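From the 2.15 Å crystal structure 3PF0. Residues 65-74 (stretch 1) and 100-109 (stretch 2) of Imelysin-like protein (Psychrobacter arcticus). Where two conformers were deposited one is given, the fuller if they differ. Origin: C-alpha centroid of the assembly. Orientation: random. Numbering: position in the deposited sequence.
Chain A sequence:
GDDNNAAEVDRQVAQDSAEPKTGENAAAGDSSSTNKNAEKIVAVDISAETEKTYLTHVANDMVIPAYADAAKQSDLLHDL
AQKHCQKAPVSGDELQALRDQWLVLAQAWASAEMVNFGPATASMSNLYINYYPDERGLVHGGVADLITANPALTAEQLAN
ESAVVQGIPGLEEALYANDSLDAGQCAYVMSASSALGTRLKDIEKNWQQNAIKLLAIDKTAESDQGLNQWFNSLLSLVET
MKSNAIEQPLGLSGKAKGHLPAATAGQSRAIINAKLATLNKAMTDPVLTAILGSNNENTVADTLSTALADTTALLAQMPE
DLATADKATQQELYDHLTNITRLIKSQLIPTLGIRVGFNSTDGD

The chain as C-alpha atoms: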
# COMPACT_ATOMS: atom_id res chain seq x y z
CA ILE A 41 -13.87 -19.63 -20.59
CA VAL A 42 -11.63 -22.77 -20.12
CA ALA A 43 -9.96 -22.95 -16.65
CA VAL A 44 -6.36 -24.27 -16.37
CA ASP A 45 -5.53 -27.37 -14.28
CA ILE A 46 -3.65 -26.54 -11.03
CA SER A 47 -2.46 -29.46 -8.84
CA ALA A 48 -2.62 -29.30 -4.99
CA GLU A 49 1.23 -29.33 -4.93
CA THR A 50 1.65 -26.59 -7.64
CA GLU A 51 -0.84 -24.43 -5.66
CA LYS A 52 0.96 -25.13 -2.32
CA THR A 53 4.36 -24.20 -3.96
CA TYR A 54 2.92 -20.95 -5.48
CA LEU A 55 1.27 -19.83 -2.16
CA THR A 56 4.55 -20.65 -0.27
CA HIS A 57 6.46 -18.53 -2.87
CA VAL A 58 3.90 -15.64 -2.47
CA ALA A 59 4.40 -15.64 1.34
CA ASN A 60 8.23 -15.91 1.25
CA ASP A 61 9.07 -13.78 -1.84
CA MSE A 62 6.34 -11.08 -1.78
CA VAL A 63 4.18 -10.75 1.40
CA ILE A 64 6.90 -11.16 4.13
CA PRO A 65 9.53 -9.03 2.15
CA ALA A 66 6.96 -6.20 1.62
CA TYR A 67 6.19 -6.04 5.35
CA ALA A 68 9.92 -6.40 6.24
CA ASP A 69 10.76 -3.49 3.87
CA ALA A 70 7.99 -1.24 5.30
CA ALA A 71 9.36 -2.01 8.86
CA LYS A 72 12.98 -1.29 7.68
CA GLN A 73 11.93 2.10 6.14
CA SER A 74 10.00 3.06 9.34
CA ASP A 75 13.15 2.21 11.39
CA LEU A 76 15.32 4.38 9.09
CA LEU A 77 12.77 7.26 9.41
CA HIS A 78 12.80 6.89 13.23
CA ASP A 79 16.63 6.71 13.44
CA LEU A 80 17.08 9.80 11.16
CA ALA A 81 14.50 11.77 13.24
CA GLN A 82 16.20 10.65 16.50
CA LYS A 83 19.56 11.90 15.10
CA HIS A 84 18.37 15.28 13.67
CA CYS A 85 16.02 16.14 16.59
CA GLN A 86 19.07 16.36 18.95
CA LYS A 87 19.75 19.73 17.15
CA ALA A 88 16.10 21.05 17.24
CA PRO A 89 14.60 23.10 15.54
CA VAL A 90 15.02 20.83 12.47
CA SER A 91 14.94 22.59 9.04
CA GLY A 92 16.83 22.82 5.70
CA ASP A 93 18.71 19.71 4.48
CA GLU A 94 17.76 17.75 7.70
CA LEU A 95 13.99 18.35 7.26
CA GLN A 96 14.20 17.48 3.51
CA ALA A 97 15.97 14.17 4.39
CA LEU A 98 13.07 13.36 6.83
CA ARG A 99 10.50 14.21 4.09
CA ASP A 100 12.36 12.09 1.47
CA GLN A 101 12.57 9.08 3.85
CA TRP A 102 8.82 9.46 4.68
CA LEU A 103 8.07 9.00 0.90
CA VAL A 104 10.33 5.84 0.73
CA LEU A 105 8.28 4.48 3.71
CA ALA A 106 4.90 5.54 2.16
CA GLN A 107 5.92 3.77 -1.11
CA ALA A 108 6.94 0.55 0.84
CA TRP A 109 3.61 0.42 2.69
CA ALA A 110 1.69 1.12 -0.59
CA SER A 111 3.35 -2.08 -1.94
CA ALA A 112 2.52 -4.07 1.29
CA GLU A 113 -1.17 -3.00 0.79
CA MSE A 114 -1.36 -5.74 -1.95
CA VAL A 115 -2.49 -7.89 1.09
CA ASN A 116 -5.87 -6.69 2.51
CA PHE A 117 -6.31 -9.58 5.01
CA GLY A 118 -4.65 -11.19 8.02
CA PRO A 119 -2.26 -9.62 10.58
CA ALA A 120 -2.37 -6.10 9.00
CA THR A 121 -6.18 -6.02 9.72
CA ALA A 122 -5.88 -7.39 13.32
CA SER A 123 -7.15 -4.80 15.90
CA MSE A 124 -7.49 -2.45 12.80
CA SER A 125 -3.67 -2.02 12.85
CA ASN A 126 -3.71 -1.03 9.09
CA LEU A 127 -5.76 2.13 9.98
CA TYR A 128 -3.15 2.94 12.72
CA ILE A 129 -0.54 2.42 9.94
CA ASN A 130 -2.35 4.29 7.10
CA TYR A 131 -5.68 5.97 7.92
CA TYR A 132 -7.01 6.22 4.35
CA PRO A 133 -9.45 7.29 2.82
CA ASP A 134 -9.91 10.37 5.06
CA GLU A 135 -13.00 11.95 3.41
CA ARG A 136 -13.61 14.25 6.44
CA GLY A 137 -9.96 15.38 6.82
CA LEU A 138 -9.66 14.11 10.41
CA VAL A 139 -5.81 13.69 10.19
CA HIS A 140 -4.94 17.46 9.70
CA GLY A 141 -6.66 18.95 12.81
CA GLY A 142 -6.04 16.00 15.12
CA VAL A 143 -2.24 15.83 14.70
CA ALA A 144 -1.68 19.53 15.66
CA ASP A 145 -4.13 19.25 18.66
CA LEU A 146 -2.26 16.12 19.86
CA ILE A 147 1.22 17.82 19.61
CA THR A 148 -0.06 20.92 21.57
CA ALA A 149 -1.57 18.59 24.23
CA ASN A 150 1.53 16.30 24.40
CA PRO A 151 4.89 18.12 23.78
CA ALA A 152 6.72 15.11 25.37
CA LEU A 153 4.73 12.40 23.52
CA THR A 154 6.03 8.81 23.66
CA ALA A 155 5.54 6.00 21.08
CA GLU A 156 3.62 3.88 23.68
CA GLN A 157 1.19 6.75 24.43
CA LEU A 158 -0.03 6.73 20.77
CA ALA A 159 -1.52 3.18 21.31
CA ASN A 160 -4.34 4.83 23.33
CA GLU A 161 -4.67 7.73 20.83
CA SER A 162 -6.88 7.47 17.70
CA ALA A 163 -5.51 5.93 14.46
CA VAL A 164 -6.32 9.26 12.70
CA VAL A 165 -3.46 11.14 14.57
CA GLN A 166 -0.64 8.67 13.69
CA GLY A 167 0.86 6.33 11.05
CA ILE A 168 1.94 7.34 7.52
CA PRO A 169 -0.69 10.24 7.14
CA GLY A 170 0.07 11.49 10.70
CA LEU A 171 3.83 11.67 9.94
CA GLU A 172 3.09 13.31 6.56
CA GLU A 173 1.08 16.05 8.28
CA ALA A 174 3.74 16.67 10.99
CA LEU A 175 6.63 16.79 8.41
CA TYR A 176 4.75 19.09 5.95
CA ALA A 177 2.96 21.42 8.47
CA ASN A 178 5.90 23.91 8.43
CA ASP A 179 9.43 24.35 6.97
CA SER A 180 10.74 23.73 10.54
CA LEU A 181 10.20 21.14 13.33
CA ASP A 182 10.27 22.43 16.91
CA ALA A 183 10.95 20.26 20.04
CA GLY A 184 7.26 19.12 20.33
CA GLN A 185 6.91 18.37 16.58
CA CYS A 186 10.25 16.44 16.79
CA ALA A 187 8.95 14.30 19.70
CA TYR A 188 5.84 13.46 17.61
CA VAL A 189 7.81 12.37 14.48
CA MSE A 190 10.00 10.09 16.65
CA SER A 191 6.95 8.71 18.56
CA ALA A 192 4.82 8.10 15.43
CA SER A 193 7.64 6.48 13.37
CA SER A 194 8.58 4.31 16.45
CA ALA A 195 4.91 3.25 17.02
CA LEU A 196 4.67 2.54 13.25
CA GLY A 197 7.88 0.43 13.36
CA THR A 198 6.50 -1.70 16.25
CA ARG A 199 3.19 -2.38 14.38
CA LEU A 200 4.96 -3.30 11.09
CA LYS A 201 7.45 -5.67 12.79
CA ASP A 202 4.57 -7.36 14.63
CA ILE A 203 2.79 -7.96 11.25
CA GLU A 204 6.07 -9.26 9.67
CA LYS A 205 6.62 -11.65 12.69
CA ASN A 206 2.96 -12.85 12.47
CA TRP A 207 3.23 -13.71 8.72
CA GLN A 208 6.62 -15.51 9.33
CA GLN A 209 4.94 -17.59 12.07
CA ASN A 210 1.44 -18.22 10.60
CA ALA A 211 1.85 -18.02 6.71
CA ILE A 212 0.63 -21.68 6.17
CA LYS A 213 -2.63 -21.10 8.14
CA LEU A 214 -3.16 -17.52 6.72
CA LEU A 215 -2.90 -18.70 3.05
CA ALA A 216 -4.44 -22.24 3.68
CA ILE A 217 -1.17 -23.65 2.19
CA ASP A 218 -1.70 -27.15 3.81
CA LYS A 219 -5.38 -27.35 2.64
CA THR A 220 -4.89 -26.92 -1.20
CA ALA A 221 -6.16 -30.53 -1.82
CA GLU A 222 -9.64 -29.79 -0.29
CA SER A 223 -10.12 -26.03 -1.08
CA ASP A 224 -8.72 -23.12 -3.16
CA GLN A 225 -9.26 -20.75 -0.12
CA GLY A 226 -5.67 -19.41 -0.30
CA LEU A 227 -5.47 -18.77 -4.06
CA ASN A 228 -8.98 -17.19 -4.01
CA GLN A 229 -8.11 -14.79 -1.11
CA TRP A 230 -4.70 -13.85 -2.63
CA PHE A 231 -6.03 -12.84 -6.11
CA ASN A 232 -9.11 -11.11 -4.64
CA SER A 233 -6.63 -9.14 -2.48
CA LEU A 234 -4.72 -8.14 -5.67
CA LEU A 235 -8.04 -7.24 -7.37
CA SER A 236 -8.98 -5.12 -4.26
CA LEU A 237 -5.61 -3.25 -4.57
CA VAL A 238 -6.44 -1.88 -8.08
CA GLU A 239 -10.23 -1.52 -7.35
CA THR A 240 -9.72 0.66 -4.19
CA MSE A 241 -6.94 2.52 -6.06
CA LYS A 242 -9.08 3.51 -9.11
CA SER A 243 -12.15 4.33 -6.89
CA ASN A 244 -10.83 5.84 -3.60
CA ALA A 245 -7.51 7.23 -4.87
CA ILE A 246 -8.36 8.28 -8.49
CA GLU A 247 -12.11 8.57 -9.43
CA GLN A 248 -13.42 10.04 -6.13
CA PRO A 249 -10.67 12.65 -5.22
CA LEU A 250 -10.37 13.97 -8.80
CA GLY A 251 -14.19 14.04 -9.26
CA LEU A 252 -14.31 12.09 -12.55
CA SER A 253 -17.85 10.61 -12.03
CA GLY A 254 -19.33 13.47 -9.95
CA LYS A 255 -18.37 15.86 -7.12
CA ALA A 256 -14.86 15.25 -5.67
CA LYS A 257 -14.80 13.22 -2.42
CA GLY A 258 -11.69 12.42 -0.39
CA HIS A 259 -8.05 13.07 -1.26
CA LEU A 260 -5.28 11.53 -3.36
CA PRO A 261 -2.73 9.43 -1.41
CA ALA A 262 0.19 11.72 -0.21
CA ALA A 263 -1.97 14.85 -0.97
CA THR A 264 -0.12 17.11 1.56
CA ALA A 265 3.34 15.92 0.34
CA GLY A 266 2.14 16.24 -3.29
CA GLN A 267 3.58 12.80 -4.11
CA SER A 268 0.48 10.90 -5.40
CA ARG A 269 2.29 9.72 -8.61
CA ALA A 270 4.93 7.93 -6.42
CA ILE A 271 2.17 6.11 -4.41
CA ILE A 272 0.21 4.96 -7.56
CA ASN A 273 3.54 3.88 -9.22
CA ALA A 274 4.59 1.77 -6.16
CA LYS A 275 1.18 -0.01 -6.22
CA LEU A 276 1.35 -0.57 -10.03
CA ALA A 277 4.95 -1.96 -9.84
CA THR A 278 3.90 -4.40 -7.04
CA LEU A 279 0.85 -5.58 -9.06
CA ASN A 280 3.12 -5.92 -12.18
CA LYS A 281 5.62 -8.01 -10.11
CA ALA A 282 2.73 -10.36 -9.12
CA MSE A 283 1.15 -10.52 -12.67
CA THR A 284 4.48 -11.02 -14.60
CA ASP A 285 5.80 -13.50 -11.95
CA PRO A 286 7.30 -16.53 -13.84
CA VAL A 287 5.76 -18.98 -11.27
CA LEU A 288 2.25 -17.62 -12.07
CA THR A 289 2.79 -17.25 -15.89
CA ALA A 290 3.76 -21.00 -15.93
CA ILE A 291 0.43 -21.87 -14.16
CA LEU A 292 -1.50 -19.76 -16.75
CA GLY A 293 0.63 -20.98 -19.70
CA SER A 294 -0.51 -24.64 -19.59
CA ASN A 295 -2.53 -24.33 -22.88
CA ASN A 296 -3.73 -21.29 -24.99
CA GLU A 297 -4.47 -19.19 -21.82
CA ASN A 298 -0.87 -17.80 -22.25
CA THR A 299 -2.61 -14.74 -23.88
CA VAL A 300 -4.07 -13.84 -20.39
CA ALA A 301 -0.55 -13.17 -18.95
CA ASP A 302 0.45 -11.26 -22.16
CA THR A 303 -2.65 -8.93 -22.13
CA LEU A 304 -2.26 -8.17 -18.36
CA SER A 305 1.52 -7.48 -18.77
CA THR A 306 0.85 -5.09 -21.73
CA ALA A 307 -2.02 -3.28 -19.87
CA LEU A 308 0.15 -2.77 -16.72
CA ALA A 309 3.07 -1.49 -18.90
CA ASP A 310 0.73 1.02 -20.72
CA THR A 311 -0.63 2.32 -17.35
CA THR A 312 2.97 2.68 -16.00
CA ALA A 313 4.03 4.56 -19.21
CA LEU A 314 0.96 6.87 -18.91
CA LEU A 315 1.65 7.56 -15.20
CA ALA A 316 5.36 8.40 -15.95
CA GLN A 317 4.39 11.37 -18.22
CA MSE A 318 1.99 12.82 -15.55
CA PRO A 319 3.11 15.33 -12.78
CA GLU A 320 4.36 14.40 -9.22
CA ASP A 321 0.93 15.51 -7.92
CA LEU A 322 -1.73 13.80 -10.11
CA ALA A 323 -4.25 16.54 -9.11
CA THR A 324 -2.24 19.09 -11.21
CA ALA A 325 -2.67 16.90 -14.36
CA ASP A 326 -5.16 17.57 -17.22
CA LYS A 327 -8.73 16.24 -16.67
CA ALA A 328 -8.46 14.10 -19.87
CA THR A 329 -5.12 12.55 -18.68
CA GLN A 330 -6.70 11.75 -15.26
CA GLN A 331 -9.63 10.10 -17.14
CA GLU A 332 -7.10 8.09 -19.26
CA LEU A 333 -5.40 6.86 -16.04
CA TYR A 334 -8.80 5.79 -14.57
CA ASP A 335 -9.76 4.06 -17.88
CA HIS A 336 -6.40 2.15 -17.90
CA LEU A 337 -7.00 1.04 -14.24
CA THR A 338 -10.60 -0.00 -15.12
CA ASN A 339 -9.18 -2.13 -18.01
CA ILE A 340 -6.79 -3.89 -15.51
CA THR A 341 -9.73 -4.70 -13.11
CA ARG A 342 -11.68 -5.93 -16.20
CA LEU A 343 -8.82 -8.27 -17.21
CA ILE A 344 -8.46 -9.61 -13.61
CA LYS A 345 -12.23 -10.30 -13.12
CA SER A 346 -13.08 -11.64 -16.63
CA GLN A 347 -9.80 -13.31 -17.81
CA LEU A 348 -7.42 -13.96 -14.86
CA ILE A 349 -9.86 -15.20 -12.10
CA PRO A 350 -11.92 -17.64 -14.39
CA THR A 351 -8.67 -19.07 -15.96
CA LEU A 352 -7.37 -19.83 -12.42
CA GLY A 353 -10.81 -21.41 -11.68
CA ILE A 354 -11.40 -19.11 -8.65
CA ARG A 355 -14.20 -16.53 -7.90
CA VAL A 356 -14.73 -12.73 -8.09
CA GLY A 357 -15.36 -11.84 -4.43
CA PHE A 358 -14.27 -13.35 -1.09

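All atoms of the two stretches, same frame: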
# COMPACT_ATOMS: atom_id res chain seq x y z
N PRO A 65 8.58 -10.10 2.50
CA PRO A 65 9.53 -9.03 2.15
C PRO A 65 8.91 -7.63 2.12
O PRO A 65 9.59 -6.68 2.53
CB PRO A 65 10.03 -9.44 0.76
CG PRO A 65 9.87 -10.91 0.74
CD PRO A 65 8.56 -11.13 1.44
N ALA A 66 7.64 -7.49 1.67
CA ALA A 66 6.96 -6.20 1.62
C ALA A 66 6.78 -5.64 3.02
O ALA A 66 7.05 -4.46 3.24
CB ALA A 66 5.63 -6.32 0.92
N TYR A 67 6.36 -6.48 3.97
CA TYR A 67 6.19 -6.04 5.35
C TYR A 67 7.54 -5.75 5.99
O TYR A 67 7.67 -4.76 6.71
CB TYR A 67 5.38 -7.07 6.17
CG TYR A 67 3.90 -7.09 5.86
CD1 TYR A 67 3.14 -5.92 5.94
CD2 TYR A 67 3.24 -8.28 5.56
CE1 TYR A 67 1.78 -5.92 5.64
CE2 TYR A 67 1.88 -8.29 5.27
CZ TYR A 67 1.15 -7.12 5.32
OH TYR A 67 -0.21 -7.14 5.09
N ALA A 68 8.57 -6.58 5.71
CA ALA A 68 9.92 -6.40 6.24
C ALA A 68 10.51 -5.07 5.75
O ALA A 68 11.11 -4.34 6.55
CB ALA A 68 10.82 -7.57 5.84
N ASP A 69 10.29 -4.73 4.47
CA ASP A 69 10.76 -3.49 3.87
C ASP A 69 10.05 -2.28 4.48
O ASP A 69 10.74 -1.33 4.83
CB ASP A 69 10.59 -3.48 2.35
CG ASP A 69 11.27 -2.28 1.71
OD1 ASP A 69 12.44 -2.01 2.06
OD2 ASP A 69 10.63 -1.61 0.87
N ALA A 70 8.72 -2.33 4.66
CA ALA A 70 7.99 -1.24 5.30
C ALA A 70 8.52 -1.00 6.75
O ALA A 70 8.69 0.16 7.15
CB ALA A 70 6.49 -1.52 5.31
N ALA A 71 8.82 -2.08 7.49
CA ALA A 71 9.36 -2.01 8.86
C ALA A 71 10.77 -1.38 8.86
O ALA A 71 11.06 -0.52 9.69
CB ALA A 71 9.40 -3.39 9.50
N LYS A 72 11.61 -1.78 7.89
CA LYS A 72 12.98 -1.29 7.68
C LYS A 72 12.97 0.24 7.41
O LYS A 72 13.72 0.99 8.03
CB LYS A 72 13.61 -2.07 6.51
CG LYS A 72 15.00 -1.65 6.04
CD LYS A 72 15.36 -2.47 4.80
CE LYS A 72 16.61 -2.02 4.08
NZ LYS A 72 17.03 -3.00 3.05
N GLN A 73 12.07 0.69 6.51
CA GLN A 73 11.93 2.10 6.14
C GLN A 73 11.41 2.95 7.30
O GLN A 73 11.81 4.12 7.40
CB GLN A 73 11.03 2.25 4.90
CG GLN A 73 11.57 1.59 3.62
CD GLN A 73 13.06 1.70 3.39
OE1 GLN A 73 13.72 2.71 3.67
NE2 GLN A 73 13.62 0.64 2.84
N SER A 74 10.53 2.38 8.16
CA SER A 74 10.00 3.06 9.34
C SER A 74 11.12 3.22 10.37
O SER A 74 11.22 4.27 11.00
CB SER A 74 8.82 2.28 9.92
OG SER A 74 8.10 3.07 10.86
N ASP A 100 11.98 13.06 2.50
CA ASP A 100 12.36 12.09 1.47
C ASP A 100 12.21 10.67 1.98
O ASP A 100 11.68 9.83 1.25
CB ASP A 100 13.81 12.34 1.00
CG ASP A 100 14.01 13.62 0.22
OD1 ASP A 100 12.99 14.27 -0.13
OD2 ASP A 100 15.17 14.00 -0.01
N GLN A 101 12.66 10.40 3.22
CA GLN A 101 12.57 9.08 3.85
C GLN A 101 11.09 8.73 4.15
O GLN A 101 10.71 7.57 4.05
CB GLN A 101 13.45 9.00 5.10
CG GLN A 101 13.58 7.60 5.74
CD GLN A 101 13.78 6.46 4.75
OE1 GLN A 101 14.48 6.57 3.74
NE2 GLN A 101 13.18 5.32 5.03
N TRP A 102 10.25 9.73 4.47
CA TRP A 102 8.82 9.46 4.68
C TRP A 102 8.22 8.87 3.39
O TRP A 102 7.49 7.89 3.47
CB TRP A 102 8.05 10.73 5.13
CG TRP A 102 6.55 10.53 5.12
CD1 TRP A 102 5.79 9.96 6.10
CD2 TRP A 102 5.68 10.71 3.99
NE1 TRP A 102 4.49 9.83 5.68
CE2 TRP A 102 4.40 10.26 4.38
CE3 TRP A 102 5.85 11.22 2.69
CZ2 TRP A 102 3.30 10.31 3.51
CZ3 TRP A 102 4.77 11.26 1.83
CH2 TRP A 102 3.50 10.84 2.26
N LEU A 103 8.57 9.46 2.20
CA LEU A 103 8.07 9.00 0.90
C LEU A 103 8.50 7.56 0.61
O LEU A 103 7.67 6.79 0.13
CB LEU A 103 8.51 9.94 -0.24
CG LEU A 103 8.01 9.63 -1.68
CD1 LEU A 103 6.49 9.41 -1.73
CD2 LEU A 103 8.44 10.72 -2.66
N VAL A 104 9.78 7.21 0.90
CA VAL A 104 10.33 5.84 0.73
C VAL A 104 9.46 4.87 1.55
O VAL A 104 9.04 3.83 1.03
CB VAL A 104 11.85 5.77 1.12
CG1 VAL A 104 12.37 4.33 1.08
CG2 VAL A 104 12.71 6.68 0.25
N LEU A 105 9.14 5.24 2.81
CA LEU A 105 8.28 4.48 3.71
C LEU A 105 6.84 4.40 3.18
O LEU A 105 6.23 3.33 3.25
CB LEU A 105 8.31 5.08 5.14
CG LEU A 105 7.18 4.66 6.11
CD1 LEU A 105 7.24 3.15 6.43
CD2 LEU A 105 7.22 5.48 7.35
N ALA A 106 6.28 5.52 2.69
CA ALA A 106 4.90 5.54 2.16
C ALA A 106 4.78 4.64 0.93
O ALA A 106 3.79 3.93 0.80
CB ALA A 106 4.47 6.96 1.83
N GLN A 107 5.84 4.61 0.09
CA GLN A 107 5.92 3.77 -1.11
C GLN A 107 5.99 2.27 -0.72
O GLN A 107 5.31 1.45 -1.36
CB GLN A 107 7.12 4.16 -1.97
CG GLN A 107 6.90 5.45 -2.76
CD GLN A 107 8.12 5.83 -3.55
OE1 GLN A 107 9.14 6.27 -3.01
NE2 GLN A 107 8.04 5.72 -4.86
N ALA A 108 6.78 1.92 0.32
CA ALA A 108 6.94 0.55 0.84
C ALA A 108 5.62 0.02 1.41
O ALA A 108 5.27 -1.13 1.17
CB ALA A 108 8.04 0.48 1.90
N TRP A 109 4.89 0.85 2.15
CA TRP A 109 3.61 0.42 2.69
C TRP A 109 2.55 0.30 1.58
O TRP A 109 1.71 -0.61 1.65
CB TRP A 109 3.11 1.33 3.80
CG TRP A 109 1.76 0.91 4.32
CD1 TRP A 109 0.57 1.52 4.07
CD2 TRP A 109 1.45 -0.31 5.01
NE1 TRP A 109 -0.46 0.78 4.61
CE2 TRP A 109 0.05 -0.36 5.17
CE3 TRP A 109 2.23 -1.37 5.51
CZ2 TRP A 109 -0.59 -1.41 5.84
CZ3 TRP A 109 1.59 -2.42 6.16
CH2 TRP A 109 0.20 -2.43 6.32
O HOH W 1 7.11 -2.95 1.10
O HOH W 2 15.96 4.32 2.33

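Small residues let helices pack closely, and the antiparallel pair 65-74 and 100-109 of this imelysin-like protein is a clear example: the axes cross at 162° and approach to 8.4 Å. At the centre two alanines face each other, Ala-70 CB lying 4.2 Å from Ala-108 CB and the backbones correspondingly near, with Ala-70 CA and Ala-108 CA 4.9 Å apart. Leu-105 extends beside them, its CD1 3.4 Å from Ala-70 O and 3.9 Å from Ser-74 CB. Two aromatic side chains whose ends reach back to the contact add further apolar surface; Tyr-67 CE1 meets Trp-109 CZ3 at 3.5 Å, rim to rim, the ring planes inclined at 42°. The contact covers 451 Å² in all, and these five apolar residues are buried.

Gln-73 marks the passage to polar ground. Its side chain is a knob among Gln-101, Val-104, Leu-105 and Ala-108, with CB 3.7 Å from Leu-105 CA, while its amide serves both helices: NE2 donates to Asp-69 OD1 (3.0 Å), one turn back, and OE1 accepts from across. The Gln-101 amide, with chi1 t and chi2 p, gives a double link, its NE2 donating to Gln-73 O and Gln-73 OE1, each at 3.0 Å. Water completes the edge. One molecule bridges Gln-73 OE1 and Gln-101 OE1; another donates to Ala-66 O and Ala-108 O, joining carbonyls that cannot bond each other directly.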